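Local coordinates for maltose-binding protein MalE1 (Thermotoga maritima, PDB 6DTU) that binds maltotetraose and probably delivers malto-oligosaccharides to a membrane transporter as a periplasmic solute-binding protein, at residues A159-K171 against D181-L195. Sequence-based numbering, arbitrary orientation.
Sequences APFIFGYGGYVFK and DIGLANEGAIKGVKL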
ATOM      1  N   ALA A 159      -9.219   6.531  -1.470  1.00 14.67           N
ATOM      2  CA  ALA A 159      -9.667   5.703  -2.583  1.00 13.95           C
ATOM      3  C   ALA A 159     -10.814   4.751  -2.264  1.00 15.12           C
ATOM      4  O   ALA A 159     -11.678   4.579  -3.139  1.00 17.18           O
ATOM      5  CB  ALA A 159      -8.481   4.943  -3.200  1.00 13.14           C
ATOM      6  N   PRO A 160     -10.890   4.084  -1.099  1.00 14.34           N
ATOM      7  CA  PRO A 160     -12.036   3.192  -0.879  1.00 15.42           C
ATOM      8  C   PRO A 160     -13.371   3.906  -1.030  1.00 16.69           C
ATOM      9  O   PRO A 160     -14.324   3.288  -1.528  1.00 16.29           O
ATOM     10  CB  PRO A 160     -11.826   2.662   0.548  1.00 15.12           C
ATOM     11  CG  PRO A 160     -10.364   2.808   0.804  1.00 16.05           C
ATOM     12  CD  PRO A 160      -9.960   4.050   0.049  1.00 12.85           C
ATOM     13  N   PHE A 161     -13.451   5.193  -0.665  1.00 14.79           N
ATOM     14  CA  PHE A 161     -14.701   5.944  -0.824  1.00 14.28           C
ATOM     15  C   PHE A 161     -14.937   6.305  -2.282  1.00 18.31           C
ATOM     16  O   PHE A 161     -16.059   6.195  -2.796  1.00 18.11           O
ATOM     17  CB  PHE A 161     -14.661   7.253  -0.032  1.00 16.45           C
ATOM     18  CG  PHE A 161     -14.524   7.100   1.459  1.00 17.77           C
ATOM     19  CD1 PHE A 161     -14.807   5.909   2.114  1.00 16.42           C
ATOM     20  CD2 PHE A 161     -14.105   8.186   2.211  1.00 19.95           C
ATOM     21  CE1 PHE A 161     -14.671   5.814   3.482  1.00 19.80           C
ATOM     22  CE2 PHE A 161     -13.969   8.095   3.579  1.00 22.79           C
ATOM     23  CZ  PHE A 161     -14.243   6.912   4.223  1.00 23.07           C
ATOM     24  N   ILE A 162     -13.886   6.785  -2.942  1.00 15.43           N
ATOM     25  CA  ILE A 162     -13.959   7.178  -4.345  1.00 16.84           C
ATOM     26  C   ILE A 162     -14.389   5.995  -5.210  1.00 17.76           C
ATOM     27  O   ILE A 162     -15.293   6.109  -6.047  1.00 17.91           O
ATOM     28  CB  ILE A 162     -12.590   7.749  -4.768  1.00 15.45           C
ATOM     29  CG1 ILE A 162     -12.353   9.087  -4.061  1.00 17.70           C
ATOM     30  CG2 ILE A 162     -12.445   7.823  -6.306  1.00 17.35           C
ATOM     31  CD1 ILE A 162     -10.947   9.588  -4.169  1.00 21.22           C
ATOM     32  N   PHE A 163     -13.721   4.846  -5.042  1.00 15.02           N
ATOM     33  CA  PHE A 163     -14.047   3.688  -5.858  1.00 15.75           C
ATOM     34  C   PHE A 163     -15.367   3.057  -5.454  1.00 16.15           C
ATOM     35  O   PHE A 163     -16.095   2.546  -6.315  1.00 18.61           O
ATOM     36  CB  PHE A 163     -12.925   2.655  -5.782  1.00 15.26           C
ATOM     37  CG  PHE A 163     -11.581   3.163  -6.272  1.00 16.39           C
ATOM     38  CD1 PHE A 163     -11.486   4.185  -7.202  1.00 18.86           C
ATOM     39  CD2 PHE A 163     -10.414   2.599  -5.794  1.00 17.02           C
ATOM     40  CE1 PHE A 163     -10.252   4.636  -7.631  1.00 18.66           C
ATOM     41  CE2 PHE A 163      -9.193   3.021  -6.222  1.00 16.20           C
ATOM     42  CZ  PHE A 163      -9.101   4.054  -7.147  1.00 18.03           C
ATOM     43  N   GLY A 164     -15.702   3.084  -4.169  1.00 18.41           N
ATOM     44  CA  GLY A 164     -16.959   2.487  -3.747  1.00 19.94           C
ATOM     45  C   GLY A 164     -18.153   3.100  -4.453  1.00 16.18           C
ATOM     46  O   GLY A 164     -19.100   2.398  -4.820  1.00 19.19           O
ATOM     47  N   TYR A 165     -18.108   4.403  -4.702  1.00 18.71           N
ATOM     48  CA  TYR A 165     -19.230   5.062  -5.352  1.00 19.44           C
ATOM     49  C   TYR A 165     -19.130   5.059  -6.877  1.00 23.11           C
ATOM     50  O   TYR A 165     -20.034   5.573  -7.540  1.00 28.70           O
ATOM     51  CB  TYR A 165     -19.386   6.494  -4.820  1.00 20.99           C
ATOM     52  CG  TYR A 165     -20.133   6.605  -3.506  1.00 18.37           C
ATOM     53  CD1 TYR A 165     -21.471   6.240  -3.420  1.00 23.61           C
ATOM     54  CD2 TYR A 165     -19.516   7.100  -2.366  1.00 20.66           C
ATOM     55  CE1 TYR A 165     -22.171   6.348  -2.231  1.00 23.87           C
ATOM     56  CE2 TYR A 165     -20.209   7.215  -1.163  1.00 23.78           C
ATOM     57  CZ  TYR A 165     -21.538   6.834  -1.110  1.00 25.22           C
ATOM     58  OH  TYR A 165     -22.255   6.925   0.063  1.00 27.25           O
ATOM     59  N   GLY A 166     -18.063   4.502  -7.456  1.00 21.76           N
ATOM     60  CA  GLY A 166     -17.971   4.402  -8.901  1.00 20.81           C
ATOM     61  C   GLY A 166     -16.892   5.236  -9.554  1.00 18.37           C
ATOM     62  O   GLY A 166     -16.837   5.282 -10.789  1.00 19.92           O
ATOM     63  N   GLY A 167     -16.065   5.933  -8.788  1.00 16.88           N
ATOM     64  CA  GLY A 167     -14.889   6.548  -9.367  1.00 18.44           C
ATOM     65  C   GLY A 167     -13.910   5.495  -9.838  1.00 17.56           C
ATOM     66  O   GLY A 167     -14.009   4.329  -9.472  1.00 18.23           O
ATOM     67  N   TYR A 168     -12.972   5.899 -10.691  1.00 15.87           N
ATOM     68  CA  TYR A 168     -11.928   4.984 -11.157  1.00 17.66           C
ATOM     69  C   TYR A 168     -10.726   5.808 -11.593  1.00 19.25           C
ATOM     70  O   TYR A 168     -10.852   6.999 -11.875  1.00 17.70           O
ATOM     71  CB  TYR A 168     -12.422   4.045 -12.269  1.00 19.24           C
ATOM     72  CG  TYR A 168     -13.001   4.749 -13.484  1.00 21.47           C
ATOM     73  CD1 TYR A 168     -12.174   5.220 -14.499  1.00 19.39           C
ATOM     74  CD2 TYR A 168     -14.369   4.939 -13.617  1.00 20.20           C
ATOM     75  CE1 TYR A 168     -12.699   5.871 -15.618  1.00 19.73           C
ATOM     76  CE2 TYR A 168     -14.893   5.585 -14.730  1.00 18.67           C
ATOM     77  CZ  TYR A 168     -14.058   6.049 -15.717  1.00 18.63           C
ATOM     78  OH  TYR A 168     -14.596   6.691 -16.805  1.00 21.09           O
ATOM     79  N   VAL A 169      -9.551   5.171 -11.619  1.00 16.89           N
ATOM     80  CA  VAL A 169      -8.348   5.861 -12.081  1.00 17.73           C
ATOM     81  C   VAL A 169      -8.375   5.911 -13.602  1.00 18.49           C
ATOM     82  O   VAL A 169      -8.686   6.948 -14.193  1.00 16.96           O
ATOM     83  CB  VAL A 169      -7.052   5.205 -11.557  1.00 17.04           C
ATOM     84  CG1 VAL A 169      -5.826   6.045 -11.971  1.00 15.87           C
ATOM     85  CG2 VAL A 169      -7.116   5.048 -10.047  1.00 19.31           C
ATOM     86  N   PHE A 170      -8.074   4.783 -14.240  1.00 17.73           N
ATOM     87  CA  PHE A 170      -8.127   4.630 -15.682  1.00 19.23           C
ATOM     88  C   PHE A 170      -9.211   3.605 -15.990  1.00 18.48           C
ATOM     89  O   PHE A 170      -9.303   2.568 -15.318  1.00 20.45           O
ATOM     90  CB  PHE A 170      -6.769   4.117 -16.204  1.00 17.48           C
ATOM     91  CG  PHE A 170      -5.585   5.002 -15.839  1.00 18.16           C
ATOM     92  CD1 PHE A 170      -5.598   6.348 -16.125  1.00 17.56           C
ATOM     93  CD2 PHE A 170      -4.459   4.469 -15.227  1.00 21.37           C
ATOM     94  CE1 PHE A 170      -4.509   7.161 -15.804  1.00 17.49           C
ATOM     95  CE2 PHE A 170      -3.369   5.276 -14.883  1.00 19.22           C
ATOM     96  CZ  PHE A 170      -3.389   6.618 -15.173  1.00 17.43           C
ATOM     97  N   LYS A 171     -10.021   3.886 -17.006  1.00 18.22           N
ATOM     98  CA  LYS A 171     -11.148   3.018 -17.309  1.00 19.77           C
ATOM     99  C   LYS A 171     -10.660   1.622 -17.663  1.00 19.11           C
ATOM    100  O   LYS A 171      -9.771   1.450 -18.501  1.00 20.23           O
ATOM    101  CB  LYS A 171     -11.969   3.602 -18.462  1.00 21.32           C
ATOM    102  CG  LYS A 171     -13.261   2.835 -18.770  1.00 22.21           C
ATOM    103  CD  LYS A 171     -14.276   2.988 -17.651  1.00 25.97           C
ATOM    104  CE  LYS A 171     -15.543   2.214 -17.949  1.00 30.24           C
ATOM    105  NZ  LYS A 171     -16.675   2.688 -17.109  1.00 33.46           N
ATOM    106  N   ASP A 181      -9.008   7.876 -20.330  1.00 20.56           N
ATOM    107  CA  ASP A 181     -10.335   7.918 -19.728  1.00 20.46           C
ATOM    108  C   ASP A 181     -10.127   7.860 -18.223  1.00 19.10           C
ATOM    109  O   ASP A 181      -9.981   6.783 -17.646  1.00 19.80           O
ATOM    110  CB  ASP A 181     -11.200   6.778 -20.259  1.00 19.43           C
ATOM    111  CG  ASP A 181     -12.611   6.778 -19.682  1.00 20.28           C
ATOM    112  OD1 ASP A 181     -12.862   7.416 -18.642  1.00 19.49           O
ATOM    113  OD2 ASP A 181     -13.480   6.123 -20.275  1.00 21.49           O
ATOM    114  N   ILE A 182     -10.123   9.028 -17.593  1.00 20.92           N
ATOM    115  CA  ILE A 182      -9.842   9.153 -16.168  1.00 20.28           C
ATOM    116  C   ILE A 182     -11.155   9.383 -15.429  1.00 20.39           C
ATOM    117  O   ILE A 182     -11.967  10.215 -15.845  1.00 20.50           O
ATOM    118  CB  ILE A 182      -8.828  10.281 -15.914  1.00 17.42           C
ATOM    119  CG1 ILE A 182      -7.507   9.961 -16.613  1.00 20.65           C
ATOM    120  CG2 ILE A 182      -8.578  10.475 -14.424  1.00 20.27           C
ATOM    121  CD1 ILE A 182      -6.485  11.074 -16.472  1.00 23.32           C
ATOM    122  N   GLY A 183     -11.379   8.639 -14.336  1.00 16.66           N
ATOM    123  CA  GLY A 183     -12.654   8.739 -13.640  1.00 19.58           C
ATOM    124  C   GLY A 183     -12.588   9.296 -12.231  1.00 17.34           C
ATOM    125  O   GLY A 183     -13.467   9.044 -11.396  1.00 17.99           O
ATOM    126  N   LEU A 184     -11.566  10.085 -11.953  1.00 16.25           N
ATOM    127  CA  LEU A 184     -11.365  10.616 -10.616  1.00 17.23           C
ATOM    128  C   LEU A 184     -12.126  11.910 -10.366  1.00 18.15           C
ATOM    129  O   LEU A 184     -11.946  12.520  -9.308  1.00 17.90           O
ATOM    130  CB  LEU A 184      -9.868  10.799 -10.352  1.00 21.41           C
ATOM    131  CG  LEU A 184      -9.112   9.479 -10.396  1.00 19.35           C
ATOM    132  CD1 LEU A 184      -7.624   9.768 -10.352  1.00 17.07           C
ATOM    133  CD2 LEU A 184      -9.515   8.591  -9.238  1.00 19.10           C
ATOM    134  N   ALA A 185     -12.931  12.364 -11.333  1.00 18.76           N
ATOM    135  CA  ALA A 185     -13.838  13.486 -11.123  1.00 17.76           C
ATOM    136  C   ALA A 185     -15.228  13.182 -11.667  1.00 18.90           C
ATOM    137  O   ALA A 185     -15.985  14.113 -11.958  1.00 18.16           O
ATOM    138  CB  ALA A 185     -13.308  14.791 -11.724  1.00 19.94           C
ATOM    139  N   ASN A 186     -15.569  11.906 -11.829  1.00 20.92           N
ATOM    140  CA  ASN A 186     -16.930  11.559 -12.211  1.00 19.62           C
ATOM    141  C   ASN A 186     -17.849  11.697 -10.997  1.00 21.39           C
ATOM    142  O   ASN A 186     -17.414  12.037  -9.896  1.00 19.68           O
ATOM    143  CB  ASN A 186     -16.988  10.211 -12.940  1.00 18.40           C
ATOM    144  CG  ASN A 186     -16.716   9.012 -12.041  1.00 19.77           C
ATOM    145  OD1 ASN A 186     -16.725   9.098 -10.808  1.00 19.82           O
ATOM    146  ND2 ASN A 186     -16.493   7.869 -12.672  1.00 21.10           N
ATOM    147  N   GLU A 187     -19.140  11.442 -11.186  1.00 24.97           N
ATOM    148  CA  GLU A 187     -20.062  11.699 -10.085  1.00 25.14           C
ATOM    149  C   GLU A 187     -19.820  10.764  -8.907  1.00 21.70           C
ATOM    150  O   GLU A 187     -20.047  11.150  -7.756  1.00 20.80           O
ATOM    151  CB  GLU A 187     -21.516  11.698 -10.569  1.00 30.76           C
ATOM    152  CG  GLU A 187     -21.830  12.802 -11.588  1.00 34.66           C
ATOM    153  CD  GLU A 187     -21.509  14.213 -11.090  1.00 38.27           C
ATOM    154  OE1 GLU A 187     -21.938  14.585  -9.971  1.00 41.18           O
ATOM    155  OE2 GLU A 187     -20.825  14.960 -11.829  1.00 39.68           O
ATOM    156  N   GLY A 188     -19.319   9.556  -9.159  1.00 22.89           N
ATOM    157  CA  GLY A 188     -18.975   8.675  -8.059  1.00 20.83           C
ATOM    158  C   GLY A 188     -17.790   9.182  -7.263  1.00 19.95           C
ATOM    159  O   GLY A 188     -17.793   9.128  -6.032  1.00 20.71           O
ATOM    160  N   ALA A 189     -16.750   9.662  -7.952  1.00 18.51           N
ATOM    161  CA  ALA A 189     -15.612  10.218  -7.237  1.00 16.42           C
ATOM    162  C   ALA A 189     -16.048  11.398  -6.393  1.00 16.97           C
ATOM    163  O   ALA A 189     -15.604  11.562  -5.250  1.00 18.51           O
ATOM    164  CB  ALA A 189     -14.543  10.663  -8.234  1.00 16.70           C
ATOM    165  N   ILE A 190     -16.937  12.223  -6.946  1.00 16.24           N
ATOM    166  CA  ILE A 190     -17.418  13.394  -6.228  1.00 20.07           C
ATOM    167  C   ILE A 190     -18.189  12.984  -4.986  1.00 19.06           C
ATOM    168  O   ILE A 190     -17.994  13.554  -3.909  1.00 19.40           O
ATOM    169  CB  ILE A 190     -18.245  14.284  -7.168  1.00 19.71           C
ATOM    170  CG1 ILE A 190     -17.311  14.935  -8.186  1.00 18.66           C
ATOM    171  CG2 ILE A 190     -19.037  15.320  -6.366  1.00 19.82           C
ATOM    172  CD1 ILE A 190     -18.020  15.651  -9.336  1.00 21.59           C
ATOM    173  N   LYS A 191     -19.043  11.963  -5.105  1.00 20.45           N
ATOM    174  CA  LYS A 191     -19.799  11.496  -3.947  1.00 18.72           C
ATOM    175  C   LYS A 191     -18.874  10.916  -2.879  1.00 19.60           C
ATOM    176  O   LYS A 191     -19.079  11.136  -1.676  1.00 17.96           O
ATOM    177  CB  LYS A 191     -20.828  10.456  -4.394  1.00 21.15           C
ATOM    178  CG  LYS A 191     -21.878  10.140  -3.343  1.00 28.11           C
ATOM    179  CD  LYS A 191     -23.118   9.506  -3.966  1.00 28.43           C
ATOM    180  CE  LYS A 191     -24.259   9.426  -2.947  1.00 31.28           C
ATOM    181  NZ  LYS A 191     -25.269   8.417  -3.372  1.00 35.45           N
ATOM    182  N   GLY A 192     -17.825  10.210  -3.306  1.00 18.68           N
ATOM    183  CA  GLY A 192     -16.874   9.662  -2.353  1.00 17.77           C
ATOM    184  C   GLY A 192     -16.073  10.729  -1.632  1.00 17.21           C
ATOM    185  O   GLY A 192     -15.825  10.627  -0.429  1.00 19.96           O
ATOM    186  N   VAL A 193     -15.627  11.754  -2.358  1.00 18.77           N
ATOM    187  CA  VAL A 193     -14.892  12.829  -1.694  1.00 16.41           C
ATOM    188  C   VAL A 193     -15.839  13.699  -0.873  1.00 18.55           C
ATOM    189  O   VAL A 193     -15.429  14.312   0.121  1.00 18.10           O
ATOM    190  CB  VAL A 193     -14.074  13.618  -2.734  1.00 17.74           C
ATOM    191  CG1 VAL A 193     -13.323  14.777  -2.096  1.00 20.16           C
ATOM    192  CG2 VAL A 193     -13.060  12.690  -3.429  1.00 15.83           C
ATOM    193  N   LYS A 194     -17.116  13.751  -1.252  1.00 19.56           N
ATOM    194  CA  LYS A 194     -18.087  14.433  -0.401  1.00 18.65           C
ATOM    195  C   LYS A 194     -18.291  13.701   0.914  1.00 17.61           C
ATOM    196  O   LYS A 194     -18.592  14.342   1.926  1.00 17.92           O
ATOM    197  CB  LYS A 194     -19.408  14.649  -1.138  1.00 19.91           C
ATOM    198  CG  LYS A 194     -19.333  15.776  -2.154  1.00 21.57           C
ATOM    199  CD  LYS A 194     -20.712  16.067  -2.712  1.00 20.88           C
ATOM    200  CE  LYS A 194     -20.678  17.238  -3.688  1.00 23.94           C
ATOM    201  NZ  LYS A 194     -19.952  18.423  -3.150  1.00 28.87           N
ATOM    202  N   LEU A 195     -18.138  12.367   0.924  1.00 17.20           N
ATOM    203  CA  LEU A 195     -18.123  11.642   2.192  1.00 18.48           C
ATOM    204  C   LEU A 195     -16.909  12.038   3.035  1.00 20.23           C
ATOM    205  O   LEU A 195     -17.047  12.293   4.236  1.00 21.14           O
ATOM    206  CB  LEU A 195     -18.179  10.135   1.938  1.00 20.72           C
ATOM    207  CG  LEU A 195     -18.093   9.220   3.168  1.00 23.00           C
ATOM    208  CD1 LEU A 195     -19.289   9.451   4.073  1.00 22.86           C
ATOM    209  CD2 LEU A 195     -17.970   7.746   2.779  1.00 24.26           C
TER
HETATM  210  O   HOH W   1     -16.087   8.543 -15.836  1.00 30.73           O
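Ile-162 sits between Ala-189 and Val-193: its CG1 lies 3.7 Å from Val-193 CG2, while CG2 turns to the Ala-189 methyl and Leu-184. The short helical segments 159-164 and 187-195 run roughly antiparallel (141°), their axes 7.1 Å apart because Gly-188 and Gly-192 face the partner; Gly-192 CA rests 3.6 Å from Phe-161 O. Leu-195 CD2 makes a CH-pi contact over the centre of one face of the Phe-161 ring. In Lys-191, chi1 of -167° swings CG away from the amide nitrogen, and the extended chain crosses the Tyr-165 ring; NZ forms a salt bridge with Glu-252, which also hydrogen-bonds Tyr-165 OH. Helix 159-164 ends in a Schellman motif at Gly-166, whose O accepts from ND2 (3.2 Å) of Asn-186, the N-cap residue whose OD1 accepts from Ala-189 N (2.9 Å). Farther out, the Tyr-168 ring lies between Gly-183 CA and the Lys-171 chain; its hydroxyl donates to Asp-181 OD1 (2.6 Å), syn side, while accepting from a water that in turn accepts from Asn-186 ND2. Lys-171 N to Asp-181 O (3.0 Å) joins strand 181-183 to strand 168-173. Glycine-lined helix pair and strand pair thus form one compact unit, packed on helices 341-352 and 358-374.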